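Local coordinates for putative type VI secretion protein (Escherichia coli, PDB 6SKI) that probably acts as a phospholipase effector that is loaded onto the VgrG spike of the type VI secretion system and delivered as a toxin, at residues A[156-168]-A[198-210]. Numbering follows the deposited sequence.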
ATOM      1  N   GLY A 156      -7.185   8.232   4.423  1.00 54.18           N
ATOM      2  CA  GLY A 156      -7.021   7.607   3.123  1.00 54.18           C
ATOM      3  C   GLY A 156      -7.360   6.133   3.085  1.00 54.18           C
ATOM      4  O   GLY A 156      -7.711   5.609   2.031  1.00 54.18           O
ATOM      5  N   VAL A 157      -7.240   5.438   4.216  1.00 51.03           N
ATOM      6  CA  VAL A 157      -7.435   3.988   4.214  1.00 51.03           C
ATOM      7  C   VAL A 157      -8.879   3.640   3.861  1.00 51.03           C
ATOM      8  O   VAL A 157      -9.145   2.813   2.977  1.00 51.03           O
ATOM      9  CB  VAL A 157      -7.022   3.398   5.574  1.00 51.03           C
ATOM     10  CG1 VAL A 157      -7.731   2.086   5.826  1.00 51.03           C
ATOM     11  CG2 VAL A 157      -5.519   3.228   5.638  1.00 51.03           C
ATOM     12  N   VAL A 158      -9.836   4.282   4.533  1.00 50.93           N
ATOM     13  CA  VAL A 158     -11.243   3.989   4.282  1.00 50.93           C
ATOM     14  C   VAL A 158     -11.650   4.463   2.891  1.00 50.93           C
ATOM     15  O   VAL A 158     -12.419   3.794   2.188  1.00 50.93           O
ATOM     16  CB  VAL A 158     -12.111   4.623   5.382  1.00 50.93           C
ATOM     17  CG1 VAL A 158     -13.546   4.143   5.272  1.00 50.93           C
ATOM     18  CG2 VAL A 158     -11.538   4.299   6.747  1.00 50.93           C
ATOM     19  N   THR A 159     -11.139   5.620   2.472  1.00 51.21           N
ATOM     20  CA  THR A 159     -11.423   6.110   1.130  1.00 51.21           C
ATOM     21  C   THR A 159     -10.881   5.161   0.072  1.00 51.21           C
ATOM     22  O   THR A 159     -11.504   4.977  -0.981  1.00 51.21           O
ATOM     23  CB  THR A 159     -10.831   7.511   0.962  1.00 51.21           C
ATOM     24  OG1 THR A 159     -11.592   8.442   1.739  1.00 51.21           O
ATOM     25  CG2 THR A 159     -10.856   7.947  -0.494  1.00 51.21           C
ATOM     26  N   LYS A 160      -9.746   4.521   0.347  1.00 49.36           N
ATOM     27  CA  LYS A 160      -9.192   3.566  -0.601  1.00 49.36           C
ATOM     28  C   LYS A 160     -10.006   2.283  -0.623  1.00 49.36           C
ATOM     29  O   LYS A 160     -10.143   1.655  -1.673  1.00 49.36           O
ATOM     30  CB  LYS A 160      -7.730   3.283  -0.273  1.00 49.36           C
ATOM     31  CG  LYS A 160      -6.806   4.410  -0.684  1.00 49.36           C
ATOM     32  CD  LYS A 160      -6.498   4.363  -2.162  1.00 49.36           C
ATOM     33  CE  LYS A 160      -5.993   5.698  -2.657  1.00 49.36           C
ATOM     34  NZ  LYS A 160      -5.801   5.697  -4.128  1.00 49.36           N
ATOM     35  N   THR A 161     -10.564   1.878   0.518  1.00 49.46           N
ATOM     36  CA  THR A 161     -11.480   0.739   0.481  1.00 49.46           C
ATOM     37  C   THR A 161     -12.750   1.063  -0.305  1.00 49.46           C
ATOM     38  O   THR A 161     -13.294   0.195  -0.999  1.00 49.46           O
ATOM     39  CB  THR A 161     -11.818   0.273   1.894  1.00 49.46           C
ATOM     40  OG1 THR A 161     -12.572   1.283   2.570  1.00 49.46           O
ATOM     41  CG2 THR A 161     -10.548  -0.023   2.662  1.00 49.46           C
ATOM     42  N   ASP A 162     -13.205   2.314  -0.256  1.00 51.91           N
ATOM     43  CA  ASP A 162     -14.357   2.708  -1.067  1.00 51.91           C
ATOM     44  C   ASP A 162     -14.018   2.701  -2.556  1.00 51.91           C
ATOM     45  O   ASP A 162     -14.793   2.197  -3.387  1.00 51.91           O
ATOM     46  CB  ASP A 162     -14.833   4.097  -0.646  1.00 51.91           C
ATOM     47  CG  ASP A 162     -15.524   4.092   0.700  1.00 51.91           C
ATOM     48  OD1 ASP A 162     -15.204   3.217   1.530  1.00 51.91           O
ATOM     49  OD2 ASP A 162     -16.382   4.968   0.933  1.00 51.91           O
ATOM     50  N   GLU A 163     -12.853   3.251  -2.904  1.00 52.03           N
ATOM     51  CA  GLU A 163     -12.367   3.154  -4.273  1.00 52.03           C
ATOM     52  C   GLU A 163     -12.223   1.701  -4.694  1.00 52.03           C
ATOM     53  O   GLU A 163     -12.454   1.363  -5.858  1.00 52.03           O
ATOM     54  CB  GLU A 163     -11.032   3.890  -4.403  1.00 52.03           C
ATOM     55  CG  GLU A 163     -10.178   3.441  -5.576  1.00 52.03           C
ATOM     56  CD  GLU A 163      -9.020   4.377  -5.852  1.00 52.03           C
ATOM     57  OE1 GLU A 163      -8.143   4.016  -6.666  1.00 52.03           O
ATOM     58  OE2 GLU A 163      -8.985   5.473  -5.255  1.00 52.03           O
ATOM     59  N   ALA A 164     -11.870   0.827  -3.754  1.00 49.61           N
ATOM     60  CA  ALA A 164     -11.790  -0.595  -4.048  1.00 49.61           C
ATOM     61  C   ALA A 164     -13.158  -1.167  -4.368  1.00 49.61           C
ATOM     62  O   ALA A 164     -13.278  -2.048  -5.218  1.00 49.61           O
ATOM     63  CB  ALA A 164     -11.162  -1.342  -2.875  1.00 49.61           C
ATOM     64  N   MET A 165     -14.200  -0.697  -3.684  1.00 51.37           N
ATOM     65  CA  MET A 165     -15.548  -1.152  -4.029  1.00 51.37           C
ATOM     66  C   MET A 165     -15.927  -0.734  -5.445  1.00 51.37           C
ATOM     67  O   MET A 165     -16.468  -1.537  -6.220  1.00 51.37           O
ATOM     68  CB  MET A 165     -16.576  -0.621  -3.033  1.00 51.37           C
ATOM     69  CG  MET A 165     -16.121  -0.641  -1.605  1.00 51.37           C
ATOM     70  SD  MET A 165     -16.524  -2.189  -0.798  1.00 51.37           S
ATOM     71  CE  MET A 165     -15.360  -2.170   0.561  1.00 51.37           C
ATOM     72  N   GLU A 166     -15.648   0.520  -5.804  1.00 52.50           N
ATOM     73  CA  GLU A 166     -15.955   0.955  -7.169  1.00 52.50           C
ATOM     74  C   GLU A 166     -15.144   0.171  -8.199  1.00 52.50           C
ATOM     75  O   GLU A 166     -15.657  -0.200  -9.266  1.00 52.50           O
ATOM     76  CB  GLU A 166     -15.723   2.456  -7.328  1.00 52.50           C
ATOM     77  CG  GLU A 166     -16.706   3.324  -6.559  1.00 52.50           C
ATOM     78  CD  GLU A 166     -16.085   4.027  -5.373  1.00 52.50           C
ATOM     79  OE1 GLU A 166     -16.671   3.958  -4.272  1.00 52.50           O
ATOM     80  OE2 GLU A 166     -15.022   4.661  -5.542  1.00 52.50           O
ATOM     81  N   ARG A 167     -13.881  -0.107  -7.890  1.00 51.49           N
ATOM     82  CA  ARG A 167     -13.043  -0.865  -8.808  1.00 51.49           C
ATOM     83  C   ARG A 167     -13.473  -2.328  -8.882  1.00 51.49           C
ATOM     84  O   ARG A 167     -13.314  -2.972  -9.924  1.00 51.49           O
ATOM     85  CB  ARG A 167     -11.585  -0.729  -8.387  1.00 51.49           C
ATOM     86  CG  ARG A 167     -10.978   0.626  -8.670  1.00 51.49           C
ATOM     87  CD  ARG A 167     -10.238   0.620  -9.993  1.00 51.49           C
ATOM     88  NE  ARG A 167     -10.015   1.970 -10.498  1.00 51.49           N
ATOM     89  CZ  ARG A 167      -8.881   2.644 -10.349  1.00 51.49           C
ATOM     90  NH1 ARG A 167      -7.859   2.095  -9.708  1.00 51.49           N
ATOM     91  NH2 ARG A 167      -8.767   3.870 -10.842  1.00 51.49           N
ATOM     92  N   ILE A 168     -14.021  -2.868  -7.792  1.00 49.57           N
ATOM     93  CA  ILE A 168     -14.608  -4.204  -7.820  1.00 49.57           C
ATOM     94  C   ILE A 168     -15.798  -4.234  -8.763  1.00 49.57           C
ATOM     95  O   ILE A 168     -15.972  -5.180  -9.541  1.00 49.57           O
ATOM     96  CB  ILE A 168     -15.019  -4.637  -6.402  1.00 49.57           C
ATOM     97  CG1 ILE A 168     -13.810  -5.103  -5.601  1.00 49.57           C
ATOM     98  CG2 ILE A 168     -16.066  -5.736  -6.453  1.00 49.57           C
ATOM     99  CD1 ILE A 168     -14.043  -5.079  -4.114  1.00 49.57           C
ATOM    100  N   ARG A 198       0.213   1.156   3.171  1.00 47.93           N
ATOM    101  CA  ARG A 198      -0.975   1.968   3.364  1.00 47.93           C
ATOM    102  C   ARG A 198      -2.079   1.449   2.491  1.00 47.93           C
ATOM    103  O   ARG A 198      -3.251   1.772   2.705  1.00 47.93           O
ATOM    104  CB  ARG A 198      -0.697   3.449   3.110  1.00 47.93           C
ATOM    105  CG  ARG A 198      -0.225   4.170   4.363  1.00 47.93           C
ATOM    106  CD  ARG A 198      -0.376   5.672   4.249  1.00 47.93           C
ATOM    107  NE  ARG A 198       0.307   6.228   3.089  1.00 47.93           N
ATOM    108  CZ  ARG A 198       0.676   7.499   2.992  1.00 47.93           C
ATOM    109  NH1 ARG A 198       0.419   8.338   3.983  1.00 47.93           N
ATOM    110  NH2 ARG A 198       1.297   7.933   1.906  1.00 47.93           N
ATOM    111  N   GLY A 199      -1.695   0.647   1.525  1.00 43.97           N
ATOM    112  CA  GLY A 199      -2.538  -0.410   1.079  1.00 43.97           C
ATOM    113  C   GLY A 199      -2.496  -1.607   1.984  1.00 43.97           C
ATOM    114  O   GLY A 199      -3.269  -2.537   1.758  1.00 43.97           O
ATOM    115  N   ALA A 200      -1.657  -1.639   3.028  1.00 43.52           N
ATOM    116  CA  ALA A 200      -1.779  -2.805   3.889  1.00 43.52           C
ATOM    117  C   ALA A 200      -2.820  -2.597   4.961  1.00 43.52           C
ATOM    118  O   ALA A 200      -3.706  -3.442   5.121  1.00 43.52           O
ATOM    119  CB  ALA A 200      -0.444  -3.168   4.539  1.00 43.52           C
ATOM    120  N   ALA A 201      -2.798  -1.436   5.614  1.00 44.56           N
ATOM    121  CA  ALA A 201      -3.899  -1.084   6.492  1.00 44.56           C
ATOM    122  C   ALA A 201      -5.206  -1.091   5.722  1.00 44.56           C
ATOM    123  O   ALA A 201      -6.175  -1.735   6.142  1.00 44.56           O
ATOM    124  CB  ALA A 201      -3.645   0.282   7.126  1.00 44.56           C
ATOM    125  N   ALA A 202      -5.217  -0.465   4.543  1.00 43.24           N
ATOM    126  CA  ALA A 202      -6.398  -0.519   3.695  1.00 43.24           C
ATOM    127  C   ALA A 202      -6.803  -1.957   3.432  1.00 43.24           C
ATOM    128  O   ALA A 202      -7.970  -2.320   3.625  1.00 43.24           O
ATOM    129  CB  ALA A 202      -6.143   0.215   2.380  1.00 43.24           C
ATOM    130  N   ALA A 203      -5.838  -2.815   3.088  1.00 41.95           N
ATOM    131  CA  ALA A 203      -6.186  -4.207   2.847  1.00 41.95           C
ATOM    132  C   ALA A 203      -6.827  -4.805   4.082  1.00 41.95           C
ATOM    133  O   ALA A 203      -7.922  -5.375   4.006  1.00 41.95           O
ATOM    134  CB  ALA A 203      -4.956  -5.011   2.440  1.00 41.95           C
ATOM    135  N   ARG A 204      -6.207  -4.592   5.242  1.00 44.94           N
ATOM    136  CA  ARG A 204      -6.786  -5.112   6.468  1.00 44.94           C
ATOM    137  C   ARG A 204      -8.170  -4.528   6.681  1.00 44.94           C
ATOM    138  O   ARG A 204      -9.129  -5.269   6.929  1.00 44.94           O
ATOM    139  CB  ARG A 204      -5.860  -4.809   7.641  1.00 44.94           C
ATOM    140  CG  ARG A 204      -4.540  -5.546   7.539  1.00 44.94           C
ATOM    141  CD  ARG A 204      -3.478  -4.944   8.424  1.00 44.94           C
ATOM    142  NE  ARG A 204      -3.724  -5.181   9.837  1.00 44.94           N
ATOM    143  CZ  ARG A 204      -2.762  -5.334  10.737  1.00 44.94           C
ATOM    144  NH1 ARG A 204      -1.496  -5.276  10.361  1.00 44.94           N
ATOM    145  NH2 ARG A 204      -3.063  -5.549  12.006  1.00 44.94           N
ATOM    146  N   HIS A 205      -8.313  -3.218   6.468  1.00 46.78           N
ATOM    147  CA  HIS A 205      -9.628  -2.609   6.591  1.00 46.78           C
ATOM    148  C   HIS A 205     -10.609  -3.275   5.643  1.00 46.78           C
ATOM    149  O   HIS A 205     -11.699  -3.685   6.058  1.00 46.78           O
ATOM    150  CB  HIS A 205      -9.545  -1.108   6.324  1.00 46.78           C
ATOM    151  CG  HIS A 205     -10.787  -0.360   6.696  1.00 46.78           C
ATOM    152  ND1 HIS A 205     -11.557   0.307   5.771  1.00 46.78           N
ATOM    153  CD2 HIS A 205     -11.398  -0.186   7.890  1.00 46.78           C
ATOM    154  CE1 HIS A 205     -12.587   0.866   6.379  1.00 46.78           C
ATOM    155  NE2 HIS A 205     -12.512   0.584   7.666  1.00 46.78           N
ATOM    156  N   PHE A 206     -10.203  -3.466   4.386  1.00 44.30           N
ATOM    157  CA  PHE A 206     -11.088  -4.121   3.436  1.00 44.30           C
ATOM    158  C   PHE A 206     -11.490  -5.494   3.944  1.00 44.30           C
ATOM    159  O   PHE A 206     -12.678  -5.836   3.947  1.00 44.30           O
ATOM    160  CB  PHE A 206     -10.417  -4.223   2.070  1.00 44.30           C
ATOM    161  CG  PHE A 206     -11.278  -4.855   1.020  1.00 44.30           C
ATOM    162  CD1 PHE A 206     -12.152  -4.093   0.273  1.00 44.30           C
ATOM    163  CD2 PHE A 206     -11.214  -6.214   0.784  1.00 44.30           C
ATOM    164  CE1 PHE A 206     -12.943  -4.678  -0.688  1.00 44.30           C
ATOM    165  CE2 PHE A 206     -12.002  -6.800  -0.171  1.00 44.30           C
ATOM    166  CZ  PHE A 206     -12.867  -6.034  -0.909  1.00 44.30           C
ATOM    167  N   ALA A 207     -10.523  -6.264   4.447  1.00 45.70           N
ATOM    168  CA  ALA A 207     -10.849  -7.599   4.923  1.00 45.70           C
ATOM    169  C   ALA A 207     -11.882  -7.526   6.032  1.00 45.70           C
ATOM    170  O   ALA A 207     -12.840  -8.308   6.051  1.00 45.70           O
ATOM    171  CB  ALA A 207      -9.588  -8.314   5.398  1.00 45.70           C
ATOM    172  N   ASN A 208     -11.748  -6.539   6.918  1.00 47.98           N
ATOM    173  CA  ASN A 208     -12.709  -6.417   8.003  1.00 47.98           C
ATOM    174  C   ASN A 208     -14.084  -6.062   7.463  1.00 47.98           C
ATOM    175  O   ASN A 208     -15.096  -6.596   7.928  1.00 47.98           O
ATOM    176  CB  ASN A 208     -12.227  -5.385   9.016  1.00 47.98           C
ATOM    177  CG  ASN A 208     -11.175  -5.941   9.947  1.00 47.98           C
ATOM    178  OD1 ASN A 208     -10.107  -5.360  10.113  1.00 47.98           O
ATOM    179  ND2 ASN A 208     -11.470  -7.080  10.556  1.00 47.98           N
ATOM    180  N   ARG A 209     -14.135  -5.198   6.448  1.00 48.67           N
ATOM    181  CA  ARG A 209     -15.412  -4.887   5.822  1.00 48.67           C
ATOM    182  C   ARG A 209     -16.024  -6.131   5.197  1.00 48.67           C
ATOM    183  O   ARG A 209     -17.250  -6.266   5.142  1.00 48.67           O
ATOM    184  CB  ARG A 209     -15.231  -3.788   4.779  1.00 48.67           C
ATOM    185  CG  ARG A 209     -14.776  -2.474   5.366  1.00 48.67           C
ATOM    186  CD  ARG A 209     -14.651  -1.404   4.308  1.00 48.67           C
ATOM    187  NE  ARG A 209     -15.944  -1.066   3.727  1.00 48.67           N
ATOM    188  CZ  ARG A 209     -16.212   0.090   3.131  1.00 48.67           C
ATOM    189  NH1 ARG A 209     -15.277   1.021   3.038  1.00 48.67           N
ATOM    190  NH2 ARG A 209     -17.415   0.313   2.628  1.00 48.67           N
ATOM    191  N   VAL A 210     -15.189  -7.053   4.718  1.00 48.16           N
ATOM    192  CA  VAL A 210     -15.725  -8.303   4.200  1.00 48.16           C
ATOM    193  C   VAL A 210     -16.153  -9.201   5.349  1.00 48.16           C
ATOM    194  O   VAL A 210     -17.135  -9.943   5.246  1.00 48.16           O
ATOM    195  CB  VAL A 210     -14.697  -8.991   3.284  1.00 48.16           C
ATOM    196  CG1 VAL A 210     -15.208 -10.344   2.834  1.00 48.16           C
ATOM    197  CG2 VAL A 210     -14.389  -8.115   2.093  1.00 48.16           C
TER
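Thr161 on helix 156-178 is a knob among Ala202, His205, Phe206 and Arg209 of helix 198-211. Such knobs-into-holes packing joins two helices of what is probably an alpha/beta-hydrolase fold, with parallel strands 22-43, 184-195 and 237-243. The axes of segments 156-168 and 198-210 approach to 8.6 Å and cross at -63°. Val157 CG1 lies 3.6 Å from Ala202 CA, and CG2 meets the methyl of Ala201. Both methyls of Val158 touch His205 CE1. Phe206 is a second knob, among Thr161, Ala164, Met165 and Ile168; Ile168 CD1 comes to 3.5 Å from Phe206 CZ. Arg209 carries the polar part. Arg209 NH1 bonds Asp162 OD1 at 2.7 Å in a salt bridge, with the oxygen near the guanidinium plane and the carboxylate turned 70° from it. NH1 also gives a weak bond to Thr161 OG1. Met165 CE lies over one face of the guanidinium, 3.4 Å from Arg209 NE. The Met165 chain reaches there through a bend at chi2 (-89°). Helix 198-211 follows strand 184-195 and Ser197, possibly the nucleophile of a Ser-His-Asp triad. Phe43 of strand 22-43 touches Ala164 and Ala202, and Phe191 packs edge-to-face with Phe206. Thr161 OG1 donates to Val158 O within its own helix, a carbonyl that also accepts from Asp162 N.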